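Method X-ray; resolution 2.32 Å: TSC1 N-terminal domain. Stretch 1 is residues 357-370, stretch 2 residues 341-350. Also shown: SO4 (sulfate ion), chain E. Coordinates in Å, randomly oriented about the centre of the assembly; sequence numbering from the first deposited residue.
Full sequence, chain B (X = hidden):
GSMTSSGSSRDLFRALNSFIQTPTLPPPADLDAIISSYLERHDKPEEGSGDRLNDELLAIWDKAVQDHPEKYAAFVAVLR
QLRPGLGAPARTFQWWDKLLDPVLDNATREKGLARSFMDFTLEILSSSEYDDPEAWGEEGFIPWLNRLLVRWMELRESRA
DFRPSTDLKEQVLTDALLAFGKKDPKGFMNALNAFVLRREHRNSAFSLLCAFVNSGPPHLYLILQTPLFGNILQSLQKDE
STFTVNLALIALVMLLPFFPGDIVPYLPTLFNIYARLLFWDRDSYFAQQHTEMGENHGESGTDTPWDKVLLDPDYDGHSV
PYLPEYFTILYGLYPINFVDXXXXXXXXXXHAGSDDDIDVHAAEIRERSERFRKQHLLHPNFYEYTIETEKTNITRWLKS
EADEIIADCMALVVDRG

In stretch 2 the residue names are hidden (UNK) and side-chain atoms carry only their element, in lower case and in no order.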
# COMPACT_ATOMS: atom_id res chain seq x y z
N ASP B 357 -15.09 26.17 2.70
CA ASP B 357 -15.11 25.60 1.35
C ASP B 357 -13.81 24.86 1.04
O ASP B 357 -13.84 23.85 0.33
CB ASP B 357 -15.35 26.70 0.32
CG ASP B 357 -16.66 27.43 0.55
OD1 ASP B 357 -16.87 27.93 1.68
OD2 ASP B 357 -17.47 27.52 -0.39
N ILE B 358 -12.68 25.33 1.56
CA ILE B 358 -11.42 24.66 1.30
C ILE B 358 -11.29 23.38 2.13
O ILE B 358 -10.61 22.44 1.72
CB ILE B 358 -10.24 25.62 1.54
CG1 ILE B 358 -8.93 25.01 1.03
CG2 ILE B 358 -10.13 25.97 3.02
CD1 ILE B 358 -8.95 24.70 -0.45
N ASP B 359 -11.95 23.33 3.29
CA ASP B 359 -11.92 22.12 4.11
C ASP B 359 -12.86 21.06 3.57
O ASP B 359 -12.53 19.86 3.60
CB ASP B 359 -12.26 22.47 5.56
CG ASP B 359 -11.33 23.51 6.14
OD1 ASP B 359 -10.10 23.32 6.06
OD2 ASP B 359 -11.82 24.52 6.68
N VAL B 360 -14.04 21.46 3.09
CA VAL B 360 -14.95 20.51 2.47
C VAL B 360 -14.31 19.92 1.22
O VAL B 360 -14.39 18.71 0.97
CB VAL B 360 -16.30 21.18 2.15
CG1 VAL B 360 -17.16 20.28 1.27
CG2 VAL B 360 -17.03 21.53 3.44
N HIS B 361 -13.66 20.76 0.42
CA HIS B 361 -12.95 20.28 -0.77
C HIS B 361 -11.82 19.33 -0.40
O HIS B 361 -11.61 18.32 -1.08
CB HIS B 361 -12.41 21.47 -1.56
CG HIS B 361 -11.65 21.08 -2.79
ND1 HIS B 361 -10.28 21.00 -2.82
CD2 HIS B 361 -12.07 20.76 -4.04
CE1 HIS B 361 -9.88 20.64 -4.03
NE2 HIS B 361 -10.95 20.49 -4.79
N ALA B 362 -11.09 19.63 0.68
CA ALA B 362 -10.00 18.76 1.10
C ALA B 362 -10.51 17.39 1.51
O ALA B 362 -9.95 16.36 1.11
CB ALA B 362 -9.22 19.41 2.24
N ALA B 363 -11.57 17.35 2.32
CA ALA B 363 -12.15 16.07 2.72
C ALA B 363 -12.68 15.29 1.52
O ALA B 363 -12.55 14.06 1.47
CB ALA B 363 -13.27 16.30 3.74
N GLU B 364 -13.26 15.99 0.55
CA GLU B 364 -13.79 15.31 -0.63
C GLU B 364 -12.68 14.74 -1.50
O GLU B 364 -12.81 13.64 -2.05
CB GLU B 364 -14.67 16.26 -1.43
CG GLU B 364 -16.01 16.58 -0.78
CD GLU B 364 -16.76 17.68 -1.50
OE1 GLU B 364 -16.23 18.21 -2.49
OE2 GLU B 364 -17.89 18.02 -1.06
N ILE B 365 -11.57 15.48 -1.65
CA ILE B 365 -10.43 14.96 -2.39
C ILE B 365 -9.86 13.72 -1.70
O ILE B 365 -9.53 12.72 -2.36
CB ILE B 365 -9.35 16.05 -2.56
CG1 ILE B 365 -9.87 17.19 -3.43
CG2 ILE B 365 -8.08 15.46 -3.15
CD1 ILE B 365 -9.79 16.91 -4.92
N ARG B 366 -9.76 13.76 -0.37
CA ARG B 366 -9.27 12.60 0.38
C ARG B 366 -10.20 11.41 0.22
O ARG B 366 -9.74 10.29 -0.05
CB ARG B 366 -9.12 12.96 1.85
CG ARG B 366 -7.93 13.83 2.17
CD ARG B 366 -7.73 13.90 3.67
NE ARG B 366 -8.59 14.88 4.31
CZ ARG B 366 -8.19 16.11 4.64
NH1 ARG B 366 -6.95 16.50 4.38
NH2 ARG B 366 -9.03 16.95 5.23
N GLU B 367 -11.50 11.62 0.39
CA GLU B 367 -12.45 10.52 0.35
C GLU B 367 -12.46 9.84 -1.02
O GLU B 367 -12.61 8.62 -1.12
CB GLU B 367 -13.85 11.01 0.72
CG GLU B 367 -14.82 9.91 1.12
CD GLU B 367 -14.36 9.15 2.36
OE1 GLU B 367 -13.54 8.23 2.22
OE2 GLU B 367 -14.83 9.49 3.47
N ARG B 368 -12.29 10.62 -2.09
CA ARG B 368 -12.22 10.05 -3.43
C ARG B 368 -10.86 9.46 -3.75
O ARG B 368 -10.75 8.64 -4.67
CB ARG B 368 -12.58 11.12 -4.47
CG ARG B 368 -14.03 11.56 -4.42
CD ARG B 368 -14.40 12.32 -5.68
NE ARG B 368 -15.84 12.57 -5.76
CZ ARG B 368 -16.51 12.71 -6.90
NH1 ARG B 368 -15.88 12.61 -8.06
NH2 ARG B 368 -17.82 12.93 -6.87
N SER B 369 -9.81 9.85 -3.01
CA SER B 369 -8.50 9.25 -3.18
C SER B 369 -8.34 7.94 -2.42
O SER B 369 -7.30 7.28 -2.57
CB SER B 369 -7.41 10.23 -2.73
OG SER B 369 -7.43 11.41 -3.51
N GLU B 370 -9.33 7.56 -1.61
CA GLU B 370 -9.23 6.34 -0.81
C GLU B 370 -9.08 5.10 -1.69
O GLU B 370 -8.31 4.19 -1.37
CB GLU B 370 -10.45 6.21 0.10
CG GLU B 370 -10.33 6.97 1.41
CD GLU B 370 -9.23 6.43 2.30
OE1 GLU B 370 -9.37 5.28 2.77
OE2 GLU B 370 -8.24 7.15 2.53
N UNK B 341 -0.11 17.16 -1.02
CA UNK B 341 -1.15 17.91 -1.72
C UNK B 341 -2.53 17.44 -1.30
O UNK B 341 -3.43 18.26 -1.05
c UNK B 341 -2.03 19.77 -4.35
c UNK B 341 -0.97 17.77 -3.23
c UNK B 341 -4.13 18.25 -5.29
o UNK B 341 -5.07 20.19 -6.31
c UNK B 341 -2.06 18.42 -4.05
c UNK B 341 -4.08 19.60 -5.57
c UNK B 341 -3.13 17.67 -4.54
c UNK B 341 -3.03 20.37 -5.10
N UNK B 342 -2.73 16.12 -1.22
CA UNK B 342 -4.00 15.58 -0.76
C UNK B 342 -4.24 15.92 0.70
O UNK B 342 -5.38 16.16 1.11
c UNK B 342 -5.31 13.44 -0.42
c UNK B 342 -3.93 13.75 -2.50
c UNK B 342 -4.04 14.06 -1.00
c UNK B 342 -3.85 12.27 -2.81
N UNK B 343 -3.18 15.98 1.51
CA UNK B 343 -3.34 16.29 2.92
C UNK B 343 -3.75 17.74 3.13
O UNK B 343 -4.68 18.04 3.88
c UNK B 343 -2.16 16.35 5.17
n UNK B 343 -0.64 18.95 6.79
c UNK B 343 -2.05 16.01 3.69
c UNK B 343 -0.82 16.29 5.88
n UNK B 343 0.11 17.30 5.37
c UNK B 343 0.17 18.55 5.82
n UNK B 343 1.04 19.41 5.31
N UNK B 344 -3.06 18.66 2.46
CA UNK B 344 -3.26 20.09 2.67
C UNK B 344 -3.24 20.79 1.33
O UNK B 344 -2.23 21.39 0.93
c UNK B 344 -2.52 22.05 4.16
c UNK B 344 -1.31 22.65 4.87
c UNK B 344 -2.20 20.67 3.62
n UNK B 344 -0.42 24.74 5.89
c UNK B 344 -1.64 24.01 5.47
N UNK B 345 -4.35 20.74 0.58
CA UNK B 345 -4.43 21.51 -0.67
C UNK B 345 -4.59 22.99 -0.42
O UNK B 345 -4.58 23.77 -1.39
c UNK B 345 -5.60 20.01 0.86
c UNK B 345 -6.53 20.49 -0.23
c UNK B 345 -5.66 20.92 -1.36
N UNK B 346 -4.74 23.40 0.84
CA UNK B 346 -4.64 24.81 1.19
C UNK B 346 -3.35 25.42 0.65
O UNK B 346 -3.36 26.52 0.10
n UNK B 346 -7.72 23.72 4.41
c UNK B 346 -4.72 24.98 2.71
n UNK B 346 -6.06 22.93 3.32
c UNK B 346 -7.17 22.61 3.96
c UNK B 346 -5.89 24.30 3.35
c UNK B 346 -6.94 24.79 4.05
N UNK B 347 -2.24 24.69 0.78
CA UNK B 347 -0.93 25.18 0.36
C UNK B 347 -0.84 25.45 -1.14
O UNK B 347 0.17 26.02 -1.58
c UNK B 347 0.16 24.19 0.77
c UNK B 347 0.48 24.25 2.25
n UNK B 347 1.37 23.38 2.70
o UNK B 347 -0.07 25.08 2.98
N UNK B 348 -1.84 25.05 -1.93
CA UNK B 348 -1.76 25.18 -3.38
C UNK B 348 -2.88 26.00 -4.01
O UNK B 348 -2.71 26.47 -5.13
c UNK B 348 -1.78 23.79 -4.04
c UNK B 348 1.63 21.32 -3.16
c UNK B 348 1.59 22.05 -4.33
c UNK B 348 0.57 21.38 -2.27
c UNK B 348 -0.52 22.18 -2.56
o UNK B 348 2.71 20.53 -2.88
c UNK B 348 -0.58 22.92 -3.73
c UNK B 348 0.49 22.84 -4.61
N UNK B 349 -4.00 26.19 -3.32
CA UNK B 349 -5.17 26.80 -3.92
C UNK B 349 -5.52 28.11 -3.21
O UNK B 349 -5.56 28.14 -1.97
c UNK B 349 -6.07 24.76 -6.09
c UNK B 349 -6.37 25.85 -3.85
c UNK B 349 -6.22 24.52 -4.59
c UNK B 349 -7.39 23.60 -4.30
N UNK B 350 -5.75 29.19 -3.95
CA UNK B 350 -6.25 30.42 -3.31
C UNK B 350 -7.61 30.16 -2.67
O UNK B 350 -8.50 29.57 -3.28
c UNK B 350 -5.40 30.88 -5.50
c UNK B 350 -5.46 29.39 -5.38
c UNK B 350 -6.35 31.41 -4.48
S SO4 E . 0.95 22.64 8.58
O1 SO4 E . 0.36 23.93 8.94
O2 SO4 E . 1.17 22.60 7.13
O3 SO4 E . 2.22 22.47 9.27
O4 SO4 E . 0.04 21.57 8.96

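Position 341 carries eight side-chain atoms: one carbon, then a ring of six carbons bearing one oxygen. A hydroxylated six-membered ring means tyrosine. The side chain of Tyr341 makes no contact with the helix of residues 357-370.

Position 342 has four carbons, forked at the first, with one arm two carbons long; that asymmetric fork at CB defines isoleucine. Ile342 meets three residues of the helix: its CG2 lies 3.7 Å from CG of Arg366 and 4.4 Å from CG2 of Ile365, while its CD1 reaches 3.7 Å from OG of Ser369.

At 343, three carbons and a nitrogen lead to a carbon carrying two more nitrogens, a guanidinium, hence arginine. The CA-to-CB bond of Arg343 points away from the helix, and NH1 makes a weak hydrogen bond to O4 of the sulfate (3.5 Å). Its backbone O instead faces the helix, accepting a weak bond from NH1 of Arg366 at 2.8 Å; the N-H...O angle of 116° is poor despite the short distance.

Position 344 shows four carbons in a row ending in nitrogen: lysine. In Lys344, the first residue to leave helical phi/psi (-138/80), the CA-to-CB bond also points away; its NZ donates to O2 of the sulfate at 2.9 Å.

At 345, three carbons close a ring onto the backbone N, which only proline does. CG of Pro345 packs 3.8 Å from CB of Ala362.

Position 346 has one carbon and a five-membered ring of three carbons and two nitrogens: histidine. NE2 of His346 donates to OD1 of Asp359 (2.9 Å, 162°), near the ring plane. CG1 of Ile358 sits over one face, 3.8 Å from the centroid and 17° off the normal, a CH-pi contact.

Position 347 ends in a carbon bearing one oxygen and one nitrogen, after one other carbon: asparagine. Asn347 is out of reach of the helix, but its OD1 accepts from NZ of Lys344 at 3.0 Å.

Position 348 repeats the six-carbon ring with one oxygen. Tyr348 is out of reach of the helix.

At 349, four carbons fork at the second: leucine. CD1 of Leu349 lies 3.9 Å from CE1 of His361 and 4.3 Å from CD1 of Ile358.

Position 350 again closes three carbons onto N; the CA-to-CB bond of Pro350 points away.

The contact, burying 538 Å² in total, therefore combines apolar packing with directed polar bonds. Nearest-CA pairs run Ile358-His346, Ala362-Pro345 and Arg366-Ile342, so the segments align in opposite directions. The near-linear His346-Asp359 bond is the stronger of the two cross-stretch hydrogen bonds by geometry.

Stretch 2 341-350: YIRKPHNYLP
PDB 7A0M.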